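Local coordinates for lectin 2 (Agrocybe aegerita, PDB 4TQJ), which specifically recognises the non-reducing terminal N-acetylglucosamine of glycans, as a fungal sugar-binding lectin, at the interface of chains A and B. Numbering follows the deposited sequence. Chains: chain A/B, Lectin 2.

Contact 1: the interface of chains A and B. Residues chain A 34-35, 38, 346, 365, 378; chain B 35-37.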
# COMPACT_ATOMS: atom_id res chain seq x y z
N ASN A 34 5.94 -5.80 3.14
CA ASN A 34 7.05 -5.20 2.39
C ASN A 34 7.27 -3.76 2.87
O ASN A 34 6.48 -2.87 2.54
CB ASN A 34 6.70 -5.25 0.90
CG ASN A 34 7.86 -4.88 -0.00
OD1 ASN A 34 8.67 -4.02 0.33
ND2 ASN A 34 7.93 -5.52 -1.18
N ALA A 35 8.32 -3.53 3.65
CA ALA A 35 8.51 -2.24 4.33
C ALA A 35 9.97 -2.07 4.74
O ALA A 35 10.74 -3.02 4.66
CB ALA A 35 7.60 -2.13 5.56
N LEU A 38 11.38 -4.84 7.76
CA LEU A 38 10.58 -6.05 7.61
C LEU A 38 10.61 -6.84 8.90
O LEU A 38 11.67 -7.24 9.36
CB LEU A 38 11.10 -6.91 6.45
CG LEU A 38 10.42 -8.28 6.30
CD1 LEU A 38 8.94 -8.11 5.97
CD2 LEU A 38 11.12 -9.14 5.25
N THR A 346 9.60 -4.09 -5.68
CA THR A 346 10.15 -2.73 -5.68
C THR A 346 9.41 -1.69 -6.51
O THR A 346 9.89 -0.57 -6.67
CB THR A 346 11.62 -2.73 -6.16
OG1 THR A 346 11.65 -2.98 -7.57
CG2 THR A 346 12.42 -3.77 -5.42
N TYR A 365 17.56 -8.21 -6.42
CA TYR A 365 16.71 -7.27 -7.11
C TYR A 365 16.99 -7.13 -8.59
O TYR A 365 18.14 -7.07 -9.02
CB TYR A 365 16.75 -5.90 -6.41
CG TYR A 365 16.29 -5.99 -4.98
CD1 TYR A 365 14.96 -6.23 -4.67
CD2 TYR A 365 17.20 -5.88 -3.93
CE1 TYR A 365 14.54 -6.33 -3.37
CE2 TYR A 365 16.78 -5.99 -2.61
CZ TYR A 365 15.45 -6.21 -2.34
OH TYR A 365 15.02 -6.32 -1.04
N LEU A 378 17.81 -10.67 3.62
CA LEU A 378 16.72 -9.77 3.98
C LEU A 378 16.24 -10.02 5.41
O LEU A 378 15.96 -9.07 6.14
CB LEU A 378 15.57 -9.91 2.97
CG LEU A 378 14.18 -9.34 3.22
CD1 LEU A 378 14.16 -7.81 3.24
CD2 LEU A 378 13.24 -9.85 2.14
N ALA B 35 9.44 0.35 1.90
CA ALA B 35 9.60 -0.98 1.30
C ALA B 35 10.95 -1.58 1.64
O ALA B 35 11.81 -0.90 2.17
CB ALA B 35 9.44 -0.89 -0.22
N VAL B 36 11.15 -2.86 1.31
CA VAL B 36 12.36 -3.58 1.73
C VAL B 36 13.63 -3.05 1.08
O VAL B 36 14.71 -3.11 1.67
CB VAL B 36 12.24 -5.11 1.48
CG1 VAL B 36 11.12 -5.71 2.31
CG2 VAL B 36 12.02 -5.39 -0.00
N ASN B 37 13.51 -2.52 -0.13
CA ASN B 37 14.64 -1.91 -0.82
C ASN B 37 14.33 -0.46 -1.17
O ASN B 37 14.09 -0.13 -2.32
CB ASN B 37 15.01 -2.70 -2.08
CG ASN B 37 16.32 -2.24 -2.69
OD1 ASN B 37 17.19 -1.71 -1.99
ND2 ASN B 37 16.47 -2.44 -4.00
O HOH W 1 16.84 -5.40 0.84
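A:Tyr365, A:Leu378 and A:Asn34 close around B:Val36 in a largely apolar patch of a two-fold interface, which joins two copies of the lectin in the deposited assembly; whether that pair is the working form in solution the structure alone does not show. The loop of B:Ala35 to B:Asn37 packs against chain A loops and strand 376-379, which carries A:Leu378. The patch illustrates a short hydrophobic plug flanked by a direct hydrogen bond and a water bridge, which probably help hold it in register. B:Val36 gives up 78 Å² to the partner chain. Its CB and CG1 pack on the CD1 methyl of A:Leu378, with CB 3.8 Å from CD1, and the two side chains cross at about a right angle. The other methyl, CG2, sits in the crowded position between its own backbone N and carbonyl carbon (CG1 chi1 -64°), which turns it toward the phenol oxygen of A:Tyr365. On the opposite flank the backbone N of B:Val36 donates to the amide oxygen OD1 of A:Asn34 at 2.9 Å, a fairly straight bond with the donor tilted 21° from the carbonyl plane. Close to the two-fold axis the loops touch, backbone to backbone, CA of A:Ala35 lying 3.5 Å from CA of B:Ala35. Farther out, B:Asn37 lays its amide over one face of the A:Tyr365 ring, the planes 19° apart and the side chains running in opposite directions; ND2 hangs above the rim at 3.5 Å from CD2, while the CB methylene covers CZ. Water 1, at the ring's edge and in its plane, pairs with the phenol OH of A:Tyr365 at 2.8 Å and reaches the carbonyl O of B:Val36 at 3.2 Å.

Contact 2: the interface of chains A and B. Residues chain A 41, 90-92; chain B 16, 346-347.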
# COMPACT_ATOMS: atom_id res chain seq x y z
N PHE A 41 4.75 -10.31 11.61
CA PHE A 41 3.71 -9.87 12.53
C PHE A 41 2.64 -10.95 12.67
O PHE A 41 1.95 -11.28 11.71
CB PHE A 41 3.10 -8.56 12.03
CG PHE A 41 1.93 -8.08 12.83
CD1 PHE A 41 0.73 -7.79 12.21
CD2 PHE A 41 2.04 -7.90 14.20
CE1 PHE A 41 -0.36 -7.33 12.95
CE2 PHE A 41 0.96 -7.45 14.95
CZ PHE A 41 -0.24 -7.16 14.32
N LYS A 90 -5.93 -0.67 8.32
CA LYS A 90 -4.74 -0.20 9.06
C LYS A 90 -4.02 -1.33 9.80
O LYS A 90 -4.05 -1.39 11.03
CB LYS A 90 -5.10 0.92 10.03
CG LYS A 90 -6.58 1.01 10.38
CD LYS A 90 -7.04 2.47 10.46
CE LYS A 90 -8.56 2.59 10.57
NZ LYS A 90 -9.09 2.01 11.85
N ASN A 91 -3.36 -2.19 9.03
CA ASN A 91 -2.54 -3.29 9.56
C ASN A 91 -3.14 -4.09 10.71
O ASN A 91 -2.42 -4.48 11.63
CB ASN A 91 -1.14 -2.80 9.94
CG ASN A 91 -0.10 -3.92 9.86
OD1 ASN A 91 -0.15 -4.77 8.97
ND2 ASN A 91 0.84 -3.92 10.80
N THR A 92 -4.44 -4.34 10.65
CA THR A 92 -5.12 -5.18 11.64
C THR A 92 -6.05 -6.18 10.95
O THR A 92 -6.83 -5.79 10.08
CB THR A 92 -5.95 -4.33 12.62
OG1 THR A 92 -5.11 -3.38 13.29
CG2 THR A 92 -6.64 -5.22 13.65
N ARG B 16 -1.49 4.61 12.32
CA ARG B 16 -1.13 3.21 12.23
C ARG B 16 -0.93 2.83 10.77
O ARG B 16 -1.89 2.71 10.03
CB ARG B 16 -2.18 2.32 12.89
CG ARG B 16 -1.79 0.85 12.86
CD ARG B 16 -2.63 -0.01 13.80
NE ARG B 16 -2.24 -1.41 13.69
CZ ARG B 16 -1.64 -2.11 14.65
NH1 ARG B 16 -1.36 -1.52 15.81
NH2 ARG B 16 -1.32 -3.38 14.46
N THR B 346 6.06 1.43 10.67
CA THR B 346 6.11 -0.01 10.89
C THR B 346 4.74 -0.65 11.16
O THR B 346 4.66 -1.82 11.52
CB THR B 346 7.08 -0.38 12.04
OG1 THR B 346 6.58 0.14 13.28
CG2 THR B 346 8.47 0.22 11.79
N GLY B 347 3.68 0.13 11.01
CA GLY B 347 2.33 -0.39 11.12
C GLY B 347 1.90 -0.91 12.48
O GLY B 347 0.92 -1.65 12.55
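B:Arg16 stretches across to A:Lys90 and A:Asn91 in a polar, mostly loop-to-loop part of the two-fold interface, where a side chain of each subunit reads backbone carbonyls of the other, a reciprocal grip that probably helps fix how the copies are set in the deposited dimer. B:Arg16 buries 94 Å², its chain extended from CG to NE with CG anti to the backbone N (chi1 -178°), which carries the guanidinium across. There NH2 donates to the carbonyl O of A:Asn91 at 3.2 Å, nearly straight at the hydrogen and in the guanidinium plane, yet from above the carbonyl plane. NE makes a weak, bent bond to the carbonyl O of A:Lys90, also 3.2 Å away. That oxygen takes a further bond from OG1 of A:Thr92, whose side chain crosses that of B:Arg16 at about a right angle. In return, ND2 of A:Asn91 donates to the carbonyl O of B:Gly347 at 2.9 Å; this oxygen lies above one guanidinium face towards its rim, where its partial negative charge may help offset the positive charge. A:Phe41 meets the guanidinium tip to tip, CZ at its edge 3.9 Å from NH2, the planes inclined by 55°. In the fold, A:Lys90 to A:Thr92 lie between strands 82-85 and 98-101, A:Phe41 begins strand 41-44, B:Arg16 lies between strands 4-5 and 20-25, and B:Thr346 and B:Gly347 between 339-343 and 352-356.

The centres of the C-alpha atoms of contact 1 and contact 2 lie about 16 Å apart, and both are parts of one two-fold interface. Thr346 is peripheral in each, but its loop between strands 339-343 and 352-356 borders contact 1 in chain A and supplies the bonded B:Gly347 to contact 2. The segment between strands 28-32 and 41-44 supplies residues to contact 1 and leads into the strand that opens with Phe41. Because symmetry repeats every contact with the chains exchanged, an apolar patch and a polar one recur together, a combination that could set both adhesion and relative orientation of the subunits.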